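Local coordinates for protein osa (PDB 4O7K) that suppresses the oncogenicity of Agrobacterium tumefaciens and is a plasmid fertility inhibition factor of the ParB/Srx superfamily, at residues V69-A75 with L167-V173; F76-W80 with S143-L147; L120-S124 with P155-R159. The protein carries 1 engineered substitution. The contacts are given in a common frame with arbitrary orientation. Numbering follows the deposited sequence.

Interaction 1: residues V69-A75 with L167-V173. With IPA (isopropyl alcohol), chain F.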
ATOM      1  N   VAL A  69      -0.555  -8.340   3.956  1.00 22.86           N
ATOM      2  CA  VAL A  69       0.732  -8.337   3.292  1.00 22.26           C
ATOM      3  C   VAL A  69       1.415  -6.997   3.574  1.00 25.51           C
ATOM      4  O   VAL A  69       0.829  -5.927   3.372  1.00 21.38           O
ATOM      5  CB  VAL A  69       0.603  -8.546   1.771  1.00 23.85           C
ATOM      6  CG1 VAL A  69       1.977  -8.644   1.126  1.00 26.60           C
ATOM      7  CG2 VAL A  69      -0.239  -9.799   1.478  1.00 25.68           C
ATOM      8  N   TYR A  70       2.640  -7.062   4.071  1.00 22.96           N
ATOM      9  CA  TYR A  70       3.451  -5.859   4.228  1.00 21.95           C
ATOM     10  C   TYR A  70       4.173  -5.629   2.922  1.00 24.88           C
ATOM     11  O   TYR A  70       4.961  -6.474   2.492  1.00 21.92           O
ATOM     12  CB  TYR A  70       4.448  -6.005   5.372  1.00 21.05           C
ATOM     13  CG  TYR A  70       3.781  -6.207   6.706  1.00 23.11           C
ATOM     14  CD1 TYR A  70       3.057  -5.182   7.305  1.00 23.49           C
ATOM     15  CD2 TYR A  70       3.849  -7.430   7.354  1.00 27.55           C
ATOM     16  CE1 TYR A  70       2.428  -5.369   8.521  1.00 26.93           C
ATOM     17  CE2 TYR A  70       3.220  -7.631   8.558  1.00 27.98           C
ATOM     18  CZ  TYR A  70       2.522  -6.596   9.140  1.00 32.27           C
ATOM     19  OH  TYR A  70       1.912  -6.803  10.345  1.00 31.32           O
ATOM     20  N   VAL A  71       3.906  -4.503   2.273  1.00 23.83           N
ATOM     21  CA  VAL A  71       4.483  -4.319   0.953  1.00 24.43           C
ATOM     22  C   VAL A  71       5.566  -3.259   0.928  1.00 25.20           C
ATOM     23  O   VAL A  71       5.545  -2.273   1.671  1.00 24.02           O
ATOM     24  CB  VAL A  71       3.407  -3.963  -0.126  1.00 24.41           C
ATOM     25  CG1 VAL A  71       2.337  -5.050  -0.193  1.00 23.29           C
ATOM     26  CG2 VAL A  71       2.778  -2.615   0.145  1.00 22.68           C
ATOM     27  N   ASN A  72       6.542  -3.512   0.074  1.00 24.75           N
ATOM     28  CA  ASN A  72       7.521  -2.528  -0.315  1.00 24.95           C
ATOM     29  C   ASN A  72       6.808  -1.455  -1.130  1.00 27.75           C
ATOM     30  O   ASN A  72       6.331  -1.724  -2.239  1.00 24.74           O
ATOM     31  CB  ASN A  72       8.627  -3.219  -1.121  1.00 24.59           C
ATOM     32  CG  ASN A  72       9.698  -2.270  -1.593  1.00 31.11           C
ATOM     33  OD1 ASN A  72       9.419  -1.150  -2.023  1.00 33.38           O
ATOM     34  ND2 ASN A  72      10.944  -2.725  -1.536  1.00 30.89           N
ATOM     35  N   GLY A  73       6.717  -0.246  -0.583  1.00 24.47           N
ATOM     36  CA  GLY A  73       6.016   0.843  -1.256  1.00 25.62           C
ATOM     37  C   GLY A  73       6.384   1.052  -2.718  1.00 28.06           C
ATOM     38  O   GLY A  73       5.502   1.175  -3.576  1.00 26.76           O
ATOM     39  N   LEU A  74       7.681   1.094  -3.014  1.00 23.06           N
ATOM     40  CA  LEU A  74       8.130   1.286  -4.396  1.00 26.04           C
ATOM     41  C   LEU A  74       7.708   0.129  -5.304  1.00 25.84           C
ATOM     42  O   LEU A  74       7.384   0.338  -6.472  1.00 27.04           O
ATOM     43  CB  LEU A  74       9.648   1.437  -4.457  1.00 28.01           C
ATOM     44  CG  LEU A  74      10.271   2.694  -3.844  1.00 34.83           C
ATOM     45  CD1 LEU A  74      11.754   2.717  -4.163  1.00 33.29           C
ATOM     46  CD2 LEU A  74       9.590   3.971  -4.329  1.00 34.96           C
ATOM     47  N   ALA A  75       7.747  -1.091  -4.775  1.00 24.39           N
ATOM     48  CA  ALA A  75       7.332  -2.249  -5.568  1.00 23.43           C
ATOM     49  C   ALA A  75       5.826  -2.224  -5.807  1.00 24.96           C
ATOM     50  O   ALA A  75       5.346  -2.593  -6.887  1.00 26.72           O
ATOM     51  CB  ALA A  75       7.734  -3.530  -4.886  1.00 27.72           C
ATOM     52  N   LEU A 167       0.828 -11.619  -3.928  1.00 21.96           N
ATOM     53  CA  LEU A 167       1.213 -10.243  -3.618  1.00 26.83           C
ATOM     54  C   LEU A 167       2.588 -10.188  -2.934  1.00 25.82           C
ATOM     55  O   LEU A 167       3.483  -9.442  -3.355  1.00 26.38           O
ATOM     56  CB  LEU A 167       0.158  -9.579  -2.728  1.00 29.10           C
ATOM     57  CG  LEU A 167      -1.142  -9.202  -3.445  1.00 29.01           C
ATOM     58  CD1 LEU A 167      -2.256  -8.925  -2.437  1.00 24.63           C
ATOM     59  CD2 LEU A 167      -0.933  -8.002  -4.357  1.00 27.24           C
ATOM     60  N   ALA A 168       2.755 -10.979  -1.879  1.00 24.87           N
ATOM     61  CA  ALA A 168       4.025 -11.020  -1.160  1.00 27.78           C
ATOM     62  C   ALA A 168       5.182 -11.357  -2.109  1.00 27.48           C
ATOM     63  O   ALA A 168       6.229 -10.716  -2.061  1.00 25.20           O
ATOM     64  CB  ALA A 168       3.954 -12.025  -0.013  1.00 23.92           C
ATOM     65  N   GLU A 169       4.969 -12.330  -3.000  1.00 25.55           N
ATOM     66  CA  GLU A 169       5.978 -12.686  -3.996  1.00 24.11           C
ATOM     67  C   GLU A 169       6.474 -11.487  -4.801  1.00 29.12           C
ATOM     68  O   GLU A 169       7.679 -11.264  -4.922  1.00 29.93           O
ATOM     69  CB  GLU A 169       5.431 -13.730  -4.977  1.00 26.82           C
ATOM     70  CG  GLU A 169       6.401 -14.043  -6.110  1.00 31.47           C
ATOM     71  CD  GLU A 169       5.817 -14.987  -7.151  1.00 35.19           C
ATOM     72  OE1 GLU A 169       4.720 -15.534  -6.921  1.00 33.19           O
ATOM     73  OE2 GLU A 169       6.452 -15.174  -8.207  1.00 35.77           O
ATOM     74  N   HIS A 170       5.546 -10.714  -5.357  1.00 23.53           N
ATOM     75  CA  HIS A 170       5.920  -9.636  -6.265  1.00 26.89           C
ATOM     76  C   HIS A 170       6.239  -8.308  -5.575  1.00 28.58           C
ATOM     77  O   HIS A 170       7.101  -7.576  -6.041  1.00 29.50           O
ATOM     78  CB  HIS A 170       4.809  -9.430  -7.302  1.00 27.88           C
ATOM     79  CG  HIS A 170       4.655 -10.581  -8.247  1.00 27.98           C
ATOM     80  ND1 HIS A 170       5.343 -10.660  -9.438  1.00 30.65           N
ATOM     81  CD2 HIS A 170       3.918 -11.715  -8.162  1.00 25.02           C
ATOM     82  CE1 HIS A 170       5.023 -11.788 -10.056  1.00 30.36           C
ATOM     83  NE2 HIS A 170       4.167 -12.449  -9.298  1.00 25.26           N
ATOM     84  N   VAL A 171       5.556  -7.982  -4.476  1.00 26.54           N
ATOM     85  CA  VAL A 171       5.749  -6.668  -3.852  1.00 26.91           C
ATOM     86  C   VAL A 171       5.900  -6.694  -2.327  1.00 27.01           C
ATOM     87  O   VAL A 171       5.953  -5.640  -1.694  1.00 26.20           O
ATOM     88  CB  VAL A 171       4.585  -5.694  -4.216  1.00 22.60           C
ATOM     89  CG1 VAL A 171       4.386  -5.626  -5.748  1.00 24.61           C
ATOM     90  CG2 VAL A 171       3.275  -6.113  -3.548  1.00 24.49           C
ATOM     91  N   GLY A 172       6.006  -7.880  -1.731  1.00 22.30           N
ATOM     92  CA  GLY A 172       6.070  -7.984  -0.282  1.00 23.56           C
ATOM     93  C   GLY A 172       7.472  -7.945   0.312  1.00 25.00           C
ATOM     94  O   GLY A 172       8.458  -8.223  -0.368  1.00 22.76           O
ATOM     95  N   VAL A 173       7.560  -7.574   1.586  1.00 24.34           N
ATOM     96  CA  VAL A 173       8.843  -7.605   2.289  1.00 27.39           C
ATOM     97  C   VAL A 173       8.874  -8.783   3.258  1.00 26.61           C
ATOM     98  O   VAL A 173       9.886  -9.035   3.892  1.00 30.48           O
ATOM     99  CB  VAL A 173       9.132  -6.288   3.059  1.00 30.42           C
ATOM    100  CG1 VAL A 173       9.248  -5.105   2.098  1.00 27.77           C
ATOM    101  CG2 VAL A 173       8.077  -6.021   4.127  1.00 29.11           C
TER
HETATM  102  C1  IPA F 205       6.958  -8.043 -12.632  1.00 42.02           C
HETATM  103  C2  IPA F 205       7.475  -8.906 -11.487  1.00 50.42           C
HETATM  104  C3  IPA F 205       8.827  -8.394 -11.000  1.00 51.76           C
HETATM  105  O2  IPA F 205       6.559  -8.854 -10.415  1.00 48.92           O
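Strand 69-72 runs almost parallel to helix 167-171, with an angle of 16° and axes 8.0 Å apart, and where the helix gives out its chain turns onto the strand. The resulting motif is a single antiparallel bridge between Val71 and Gly172, a non-hydrogen-bonded pair with CA atoms 4.2 Å apart. On one side of it Val173 N donates to Tyr70 O at 3.0 Å. On the other, Asn72 N donates to Val171 O at 2.8 Å. Strand 67-72 is the central strand of a three-stranded antiparallel sheet, between 153-158 and the short 177-178; the turn after the helix adds one more bridge.

Beneath the bridge lies an apolar seam. Val69 CG1 reaches Ala168 CB at 4.1 Å, and Val71 CG1 meets Val171 CG2 at 3.6 Å. Val173 lies over Tyr70 and Asn72, while the Tyr70 hydroxyl bonds to Trp45. Past the strand, Val171 packs on Ala75, CB to CB at 3.9 Å. At the margin His170 ND1 and IPA O2, of an alcohol probably from the crystallisation liquor, share a very short 2.4 Å hydrogen bond that either could donate. Asn72 is the N-cap of helix 73-81, its OD1 accepting from Ala75 N at 3.2 Å.

Interaction 2: residues F76-W80 with S143-L147. With PO4 (phosphate ion), chain C.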
ATOM      1  N   PHE A  76       5.088  -1.810  -4.784  1.00 24.00           N
ATOM      2  CA  PHE A  76       3.634  -1.719  -4.858  1.00 23.34           C
ATOM      3  C   PHE A  76       3.242  -0.681  -5.902  1.00 24.61           C
ATOM      4  O   PHE A  76       2.371  -0.929  -6.742  1.00 25.32           O
ATOM      5  CB  PHE A  76       3.068  -1.364  -3.478  1.00 21.52           C
ATOM      6  CG  PHE A  76       1.572  -1.256  -3.433  1.00 23.09           C
ATOM      7  CD1 PHE A  76       0.791  -2.367  -3.147  1.00 20.86           C
ATOM      8  CD2 PHE A  76       0.946  -0.037  -3.641  1.00 25.12           C
ATOM      9  CE1 PHE A  76      -0.586  -2.261  -3.076  1.00 21.76           C
ATOM     10  CE2 PHE A  76      -0.430   0.074  -3.564  1.00 22.44           C
ATOM     11  CZ  PHE A  76      -1.195  -1.044  -3.290  1.00 25.69           C
ATOM     12  N   TYR A  77       3.909   0.472  -5.829  1.00 24.62           N
ATOM     13  CA  TYR A  77       3.745   1.564  -6.778  1.00 24.68           C
ATOM     14  C   TYR A  77       3.974   1.063  -8.203  1.00 27.49           C
ATOM     15  O   TYR A  77       3.153   1.305  -9.084  1.00 25.24           O
ATOM     16  CB  TYR A  77       4.718   2.693  -6.422  1.00 27.00           C
ATOM     17  CG  TYR A  77       4.680   3.949  -7.275  1.00 26.77           C
ATOM     18  CD1 TYR A  77       3.553   4.306  -8.018  1.00 28.53           C
ATOM     19  CD2 TYR A  77       5.786   4.792  -7.312  1.00 28.12           C
ATOM     20  CE1 TYR A  77       3.547   5.473  -8.781  1.00 30.62           C
ATOM     21  CE2 TYR A  77       5.791   5.938  -8.060  1.00 32.23           C
ATOM     22  CZ  TYR A  77       4.679   6.279  -8.794  1.00 32.21           C
ATOM     23  OH  TYR A  77       4.719   7.434  -9.529  1.00 31.51           O
ATOM     24  N   ARG A  78       5.086   0.364  -8.416  0.52 27.11           N
ATOM     25  CA  ARG A  78       5.412  -0.186  -9.735  0.52 26.16           C
ATOM     26  C   ARG A  78       4.353  -1.154 -10.253  0.52 26.12           C
ATOM     27  O   ARG A  78       3.966  -1.102 -11.425  0.52 26.87           O
ATOM     28  CB  ARG A  78       6.766  -0.893  -9.696  0.52 25.56           C
ATOM     29  CG  ARG A  78       7.141  -1.569 -11.001  0.52 28.77           C
ATOM     30  CD  ARG A  78       8.500  -2.244 -10.919  0.52 26.91           C
ATOM     31  NE  ARG A  78       8.869  -2.851 -12.198  0.52 32.17           N
ATOM     32  CZ  ARG A  78       8.521  -4.080 -12.571  0.52 35.34           C
ATOM     33  NH1 ARG A  78       7.796  -4.844 -11.765  0.52 37.59           N
ATOM     34  NH2 ARG A  78       8.898  -4.548 -13.751  0.52 33.32           N
ATOM     35  N   ALA A  79       3.892  -2.048  -9.386  1.00 24.59           N
ATOM     36  CA  ALA A  79       2.877  -3.026  -9.773  1.00 23.48           C
ATOM     37  C   ALA A  79       1.554  -2.338 -10.114  1.00 24.27           C
ATOM     38  O   ALA A  79       0.816  -2.766 -11.017  1.00 25.14           O
ATOM     39  CB  ALA A  79       2.679  -4.047  -8.661  1.00 25.02           C
ATOM     40  N   TRP A  80       1.265  -1.252  -9.406  1.00 25.41           N
ATOM     41  CA  TRP A  80       0.056  -0.466  -9.655  1.00 25.34           C
ATOM     42  C   TRP A  80       0.150   0.233 -11.014  1.00 27.56           C
ATOM     43  O   TRP A  80      -0.807   0.237 -11.785  1.00 24.65           O
ATOM     44  CB  TRP A  80      -0.154   0.550  -8.526  1.00 22.14           C
ATOM     45  CG  TRP A  80      -1.460   1.281  -8.546  1.00 23.20           C
ATOM     46  CD1 TRP A  80      -2.474   1.160  -9.474  1.00 26.43           C
ATOM     47  CD2 TRP A  80      -1.885   2.274  -7.611  1.00 22.66           C
ATOM     48  NE1 TRP A  80      -3.508   2.014  -9.150  1.00 24.17           N
ATOM     49  CE2 TRP A  80      -3.171   2.715  -8.015  1.00 26.40           C
ATOM     50  CE3 TRP A  80      -1.308   2.842  -6.457  1.00 25.74           C
ATOM     51  CZ2 TRP A  80      -3.888   3.678  -7.311  1.00 29.99           C
ATOM     52  CZ3 TRP A  80      -2.021   3.797  -5.757  1.00 23.37           C
ATOM     53  CH2 TRP A  80      -3.303   4.207  -6.186  1.00 28.69           C
ATOM     54  N   SER A 143      -3.833   4.867  -0.394  1.00 24.07           N
ATOM     55  CA  SER A 143      -2.593   4.309  -0.953  1.00 19.78           C
ATOM     56  C   SER A 143      -1.750   5.400  -1.610  1.00 22.65           C
ATOM     57  O   SER A 143      -0.519   5.400  -1.490  1.00 26.90           O
ATOM     58  CB  SER A 143      -2.891   3.202  -1.985  1.00 24.96           C
ATOM     59  OG  SER A 143      -3.505   2.069  -1.387  1.00 23.96           O
ATOM     60  N   MET A 144      -2.407   6.324  -2.312  1.00 29.20           N
ATOM     61  CA  MET A 144      -1.698   7.451  -2.921  1.00 25.54           C
ATOM     62  C   MET A 144      -1.022   8.320  -1.862  1.00 26.38           C
ATOM     63  O   MET A 144       0.109   8.779  -2.039  1.00 27.45           O
ATOM     64  CB  MET A 144      -2.650   8.313  -3.754  1.00 24.76           C
ATOM     65  CG  MET A 144      -3.237   7.624  -4.975  1.00 26.19           C
ATOM     66  SD  MET A 144      -4.281   8.790  -5.868  1.00 29.53           S
ATOM     67  CE  MET A 144      -5.150   7.697  -7.008  1.00 31.78           C
ATOM     68  N   TRP A 145      -1.739   8.552  -0.769  1.00 23.86           N
ATOM     69  CA  TRP A 145      -1.227   9.383   0.315  1.00 26.33           C
ATOM     70  C   TRP A 145       0.078   8.776   0.825  1.00 29.03           C
ATOM     71  O   TRP A 145       1.097   9.462   0.903  1.00 25.11           O
ATOM     72  CB  TRP A 145      -2.265   9.509   1.441  1.00 26.49           C
ATOM     73  CG  TRP A 145      -1.893  10.525   2.516  1.00 30.41           C
ATOM     74  CD1 TRP A 145      -2.268  11.844   2.573  1.00 32.68           C
ATOM     75  CD2 TRP A 145      -1.073  10.294   3.673  1.00 33.81           C
ATOM     76  NE1 TRP A 145      -1.733  12.442   3.694  1.00 31.41           N
ATOM     77  CE2 TRP A 145      -0.995  11.513   4.384  1.00 30.62           C
ATOM     78  CE3 TRP A 145      -0.394   9.173   4.173  1.00 28.45           C
ATOM     79  CZ2 TRP A 145      -0.272  11.642   5.567  1.00 30.73           C
ATOM     80  CZ3 TRP A 145       0.321   9.304   5.348  1.00 27.39           C
ATOM     81  CH2 TRP A 145       0.375  10.532   6.036  1.00 29.14           C
ATOM     82  N   LEU A 146       0.054   7.471   1.104  1.00 25.34           N
ATOM     83  CA  LEU A 146       1.221   6.773   1.638  1.00 29.46           C
ATOM     84  C   LEU A 146       2.376   6.824   0.655  1.00 30.64           C
ATOM     85  O   LEU A 146       3.515   7.082   1.031  1.00 26.70           O
ATOM     86  CB  LEU A 146       0.882   5.311   1.986  1.00 24.17           C
ATOM     87  CG  LEU A 146      -0.122   5.059   3.124  1.00 26.87           C
ATOM     88  CD1 LEU A 146      -0.741   3.673   2.993  1.00 23.17           C
ATOM     89  CD2 LEU A 146       0.557   5.199   4.476  1.00 24.36           C
ATOM     90  N   LEU A 147       2.069   6.591  -0.613  1.00 25.79           N
ATOM     91  CA  LEU A 147       3.093   6.584  -1.653  1.00 26.23           C
ATOM     92  C   LEU A 147       3.712   7.973  -1.849  1.00 29.49           C
ATOM     93  O   LEU A 147       4.941   8.121  -1.907  1.00 26.89           O
ATOM     94  CB  LEU A 147       2.500   6.067  -2.958  1.00 24.79           C
ATOM     95  CG  LEU A 147       2.226   4.565  -2.965  1.00 25.14           C
ATOM     96  CD1 LEU A 147       1.632   4.168  -4.311  1.00 28.11           C
ATOM     97  CD2 LEU A 147       3.514   3.787  -2.665  1.00 25.01           C
TER
HETATM   98  P   PO4 C 202      -0.323  16.188   4.577  1.00 45.99           P
HETATM   99  O1  PO4 C 202      -1.008  15.540   3.382  1.00 40.55           O
HETATM  100  O2  PO4 C 202       1.176  16.082   4.430  1.00 42.82           O
HETATM  101  O3  PO4 C 202      -0.700  17.647   4.674  1.00 56.34           O
HETATM  102  O4  PO4 C 202      -0.763  15.500   5.845  1.00 46.01           O
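Helices 73-81 and 140-148 meet in a buried contact, through long side chains rather than close backbones. The axes of segments 76-80 and 143-147 come to 11.7 Å of each other and cross at -130°, and the closest CA atoms, of Tyr77 and Leu147, are 7.2 Å apart. Large aromatic groups on one helix fill that gap.

The main bump is Leu147. Its isobutyl group enters, as a knob into a hole, the hollow framed by Gly73, Phe76, Tyr77 and Trp80, at positions i, i+3, i+4 and i+7 of the facing helix. Leu147 CD1 lies 4.0 Å from Tyr77 CB, 4.3 Å from Phe76 CD2 and 3.9 Å from Trp80 CE3; it sits near the ring planes of Phe76 and Trp80, at their edges.

In the reverse direction the bump is Trp80. Its six-membered ring pushes into the surface formed by Ser143 and Met144, with CZ3 3.9 Å from Ser143 CB and CH2 3.6 Å from Met144 CG. The polar ends are served from outside the pair: Trp80 NE1 by Gln89 O, Tyr77 OH by Glu14, and Ser143 OG by Gly139 O.

Trp145 projects from the far side of helix 140-148, toward a phosphate, probably from the crystallisation liquor, that His52 and His149 also hold. Trp145 NE1 donates to PO4 O1 at 3.2 Å.

Interaction 3: residues L120-S124 with P155-R159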
ATOM      1  N   LEU A 120      -6.978  -0.253   6.425  1.00 26.74           N
ATOM      2  CA  LEU A 120      -6.148  -0.713   5.320  1.00 24.86           C
ATOM      3  C   LEU A 120      -6.902  -0.730   3.993  1.00 23.92           C
ATOM      4  O   LEU A 120      -8.117  -0.888   3.960  1.00 25.49           O
ATOM      5  CB  LEU A 120      -5.623  -2.119   5.603  1.00 22.78           C
ATOM      6  CG  LEU A 120      -4.758  -2.258   6.860  1.00 25.47           C
ATOM      7  CD1 LEU A 120      -4.242  -3.691   6.944  1.00 25.95           C
ATOM      8  CD2 LEU A 120      -3.630  -1.257   6.806  1.00 26.50           C
ATOM      9  N   ALA A 121      -6.146  -0.583   2.914  1.00 20.30           N
ATOM     10  CA  ALA A 121      -6.630  -0.831   1.563  1.00 25.07           C
ATOM     11  C   ALA A 121      -6.835  -2.319   1.329  1.00 27.33           C
ATOM     12  O   ALA A 121      -6.105  -3.159   1.874  1.00 28.96           O
ATOM     13  CB  ALA A 121      -5.653  -0.278   0.550  1.00 22.74           C
ATOM     14  N   ASP A 122      -7.832  -2.632   0.513  1.00 23.78           N
ATOM     15  CA  ASP A 122      -8.091  -3.996   0.047  1.00 26.67           C
ATOM     16  C   ASP A 122      -7.675  -4.122  -1.414  1.00 29.35           C
ATOM     17  O   ASP A 122      -8.260  -3.484  -2.287  1.00 26.41           O
ATOM     18  CB  ASP A 122      -9.567  -4.338   0.209  1.00 24.41           C
ATOM     19  CG  ASP A 122      -9.991  -4.386   1.663  1.00 31.48           C
ATOM     20  OD1 ASP A 122      -9.853  -5.459   2.286  1.00 26.16           O
ATOM     21  OD2 ASP A 122     -10.461  -3.350   2.182  1.00 29.14           O
ATOM     22  N   VAL A 123      -6.638  -4.914  -1.675  1.00 27.36           N
ATOM     23  CA  VAL A 123      -6.086  -5.003  -3.020  1.00 25.74           C
ATOM     24  C   VAL A 123      -6.066  -6.447  -3.508  1.00 26.66           C
ATOM     25  O   VAL A 123      -6.369  -7.379  -2.763  1.00 24.72           O
ATOM     26  CB  VAL A 123      -4.652  -4.436  -3.101  1.00 27.01           C
ATOM     27  CG1 VAL A 123      -4.613  -2.979  -2.598  1.00 21.50           C
ATOM     28  CG2 VAL A 123      -3.702  -5.318  -2.310  1.00 25.86           C
ATOM     29  N   SER A 124      -5.696  -6.620  -4.771  0.52 21.90           N
ATOM     30  CA  SER A 124      -5.677  -7.937  -5.375  0.52 24.40           C
ATOM     31  C   SER A 124      -4.599  -8.018  -6.438  0.52 24.50           C
ATOM     32  O   SER A 124      -4.364  -7.055  -7.165  0.52 25.50           O
ATOM     33  CB  SER A 124      -7.045  -8.260  -5.983  0.52 25.22           C
ATOM     34  OG  SER A 124      -8.069  -8.151  -5.011  0.52 27.97           O
ATOM     35  N   PRO A 155       1.067  -2.074   5.379  1.00 23.41           N
ATOM     36  CA  PRO A 155       0.256  -3.279   5.189  1.00 23.76           C
ATOM     37  C   PRO A 155      -0.917  -3.037   4.241  1.00 23.03           C
ATOM     38  O   PRO A 155      -1.411  -1.910   4.147  1.00 22.45           O
ATOM     39  CB  PRO A 155      -0.251  -3.600   6.597  1.00 22.25           C
ATOM     40  CG  PRO A 155      -0.149  -2.321   7.363  1.00 25.65           C
ATOM     41  CD  PRO A 155       0.761  -1.378   6.640  1.00 25.31           C
ATOM     42  N   VAL A 156      -1.330  -4.090   3.551  1.00 24.60           N
ATOM     43  CA  VAL A 156      -2.537  -4.070   2.733  1.00 21.56           C
ATOM     44  C   VAL A 156      -3.279  -5.370   3.010  1.00 23.09           C
ATOM     45  O   VAL A 156      -2.711  -6.308   3.577  1.00 25.44           O
ATOM     46  CB  VAL A 156      -2.240  -3.935   1.225  1.00 23.01           C
ATOM     47  CG1 VAL A 156      -1.602  -2.589   0.905  1.00 23.23           C
ATOM     48  CG2 VAL A 156      -1.352  -5.086   0.745  1.00 26.40           C
ATOM     49  N   LEU A 157      -4.543  -5.410   2.615  1.00 21.66           N
ATOM     50  CA  LEU A 157      -5.411  -6.562   2.853  1.00 23.01           C
ATOM     51  C   LEU A 157      -5.695  -7.327   1.566  1.00 26.56           C
ATOM     52  O   LEU A 157      -5.926  -6.728   0.524  1.00 26.74           O
ATOM     53  CB  LEU A 157      -6.734  -6.109   3.475  1.00 25.14           C
ATOM     54  CG  LEU A 157      -6.678  -5.648   4.932  1.00 23.47           C
ATOM     55  CD1 LEU A 157      -7.999  -5.003   5.300  1.00 23.64           C
ATOM     56  CD2 LEU A 157      -6.407  -6.857   5.819  1.00 23.60           C
ATOM     57  N   SER A 158      -5.678  -8.653   1.667  1.00 23.07           N
ATOM     58  CA  SER A 158      -5.915  -9.540   0.542  1.00 24.16           C
ATOM     59  C   SER A 158      -6.961 -10.574   0.929  1.00 29.71           C
ATOM     60  O   SER A 158      -7.028 -11.007   2.079  1.00 26.56           O
ATOM     61  CB  SER A 158      -4.611 -10.210   0.115  1.00 25.25           C
ATOM     62  OG  SER A 158      -4.839 -11.255  -0.804  1.00 28.81           O
ATOM     63  N   ARG A 159      -7.754 -10.982  -0.057  1.00 24.33           N
ATOM     64  CA  ARG A 159      -8.973 -11.755   0.146  1.00 27.42           C
ATOM     65  C   ARG A 159      -8.723 -13.192   0.608  1.00 25.02           C
ATOM     66  O   ARG A 159      -9.578 -13.800   1.254  1.00 29.29           O
ATOM     67  CB  ARG A 159      -9.766 -11.760  -1.179  1.00 33.51           C
ATOM     68  CG  ARG A 159     -11.281 -11.659  -1.080  1.00 58.12           C
ATOM     69  CD  ARG A 159     -11.900 -11.556  -2.489  1.00 46.60           C
ATOM     70  NE  ARG A 159     -11.429 -10.359  -3.199  1.00 57.88           N
ATOM     71  CZ  ARG A 159     -11.114 -10.303  -4.497  1.00 53.54           C
ATOM     72  NH1 ARG A 159     -11.211 -11.379  -5.276  1.00 49.89           N
ATOM     73  NH2 ARG A 159     -10.691  -9.156  -5.019  1.00 32.95           N
TER
HETATM   74  O   HOH W   1      -3.409  -0.047   3.270  1.00 24.82           O
HETATM   75  O   HOH W   2      -6.891 -10.100  -2.658  1.00 26.42           O
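Leu120 lays its isobutyl group across Pro155 and Leu157, with CD2 3.7 Å from Pro155 CG and CD1 3.7 Å from Leu157 CG. Next to it the backbones form a single parallel beta bridge, Asp122 with Leu157 (CA-CA 4.7 Å), which joins the five-stranded mixed sheet containing strand 118-128 to the three-stranded sheet containing strand 153-158. Leu157 is gripped through both its backbone N and O: its N donates to Ala121 O at 2.8 Å, and its O accepts from Val123 N at 2.9 Å.

The pairing goes no further: the short strand axes diverge at 67°. Water takes over at each end, exactly where the next parallel hydrogen bonds would fall. Ala121 N and Pro155 O are 5.1 Å apart, and water 1 fits between them, accepting from Ala121 N at 2.8 Å and donating to Pro155 O at 2.9 Å.

On the Val123 side, CG2 meets Val156 CG2 at 3.9 Å, and Leu167 of helix 161-171 also packs on Val123. Asp122 turns its carboxylate back over Leu157, with OD1 3.4 Å from Leu157 CB. Toward the surface the side chain of Arg159 folds back until NH2 is 2.8 Å from Ser124 OG, though the angle is too poor for a hydrogen bond. Beside that pair water 2 repeats the bridging role, donating to Val123 O at 2.8 Å and accepting from Arg159 N at 2.9 Å.

How the interactions relate
The three contacts surround the middle of the chain, their centres 11 to 12 Å apart. Interaction 2 is wholly buried and purely a matter of side-chain shape. Interactions 1 and 3 each combine a single beta bridge, antiparallel and parallel respectively, with two backbone hydrogen bonds and apolar packing; interaction 3 is mostly buried, adding waters and exposed Arg159, while interaction 1 is partly buried, with exposed Val173 and His170 at its margin. Interactions 1 and 2 share helix 73-81, and Val171 CG1 packs on Ala79 CB at 3.7 Å. Interactions 1 and 3 share a sheet: Val69 O lies 2.8 Å from Val156 N, probably a hydrogen bond. Phe76 CZ, 4.0 Å from Val123 CG1, ties interaction 2 to interaction 3.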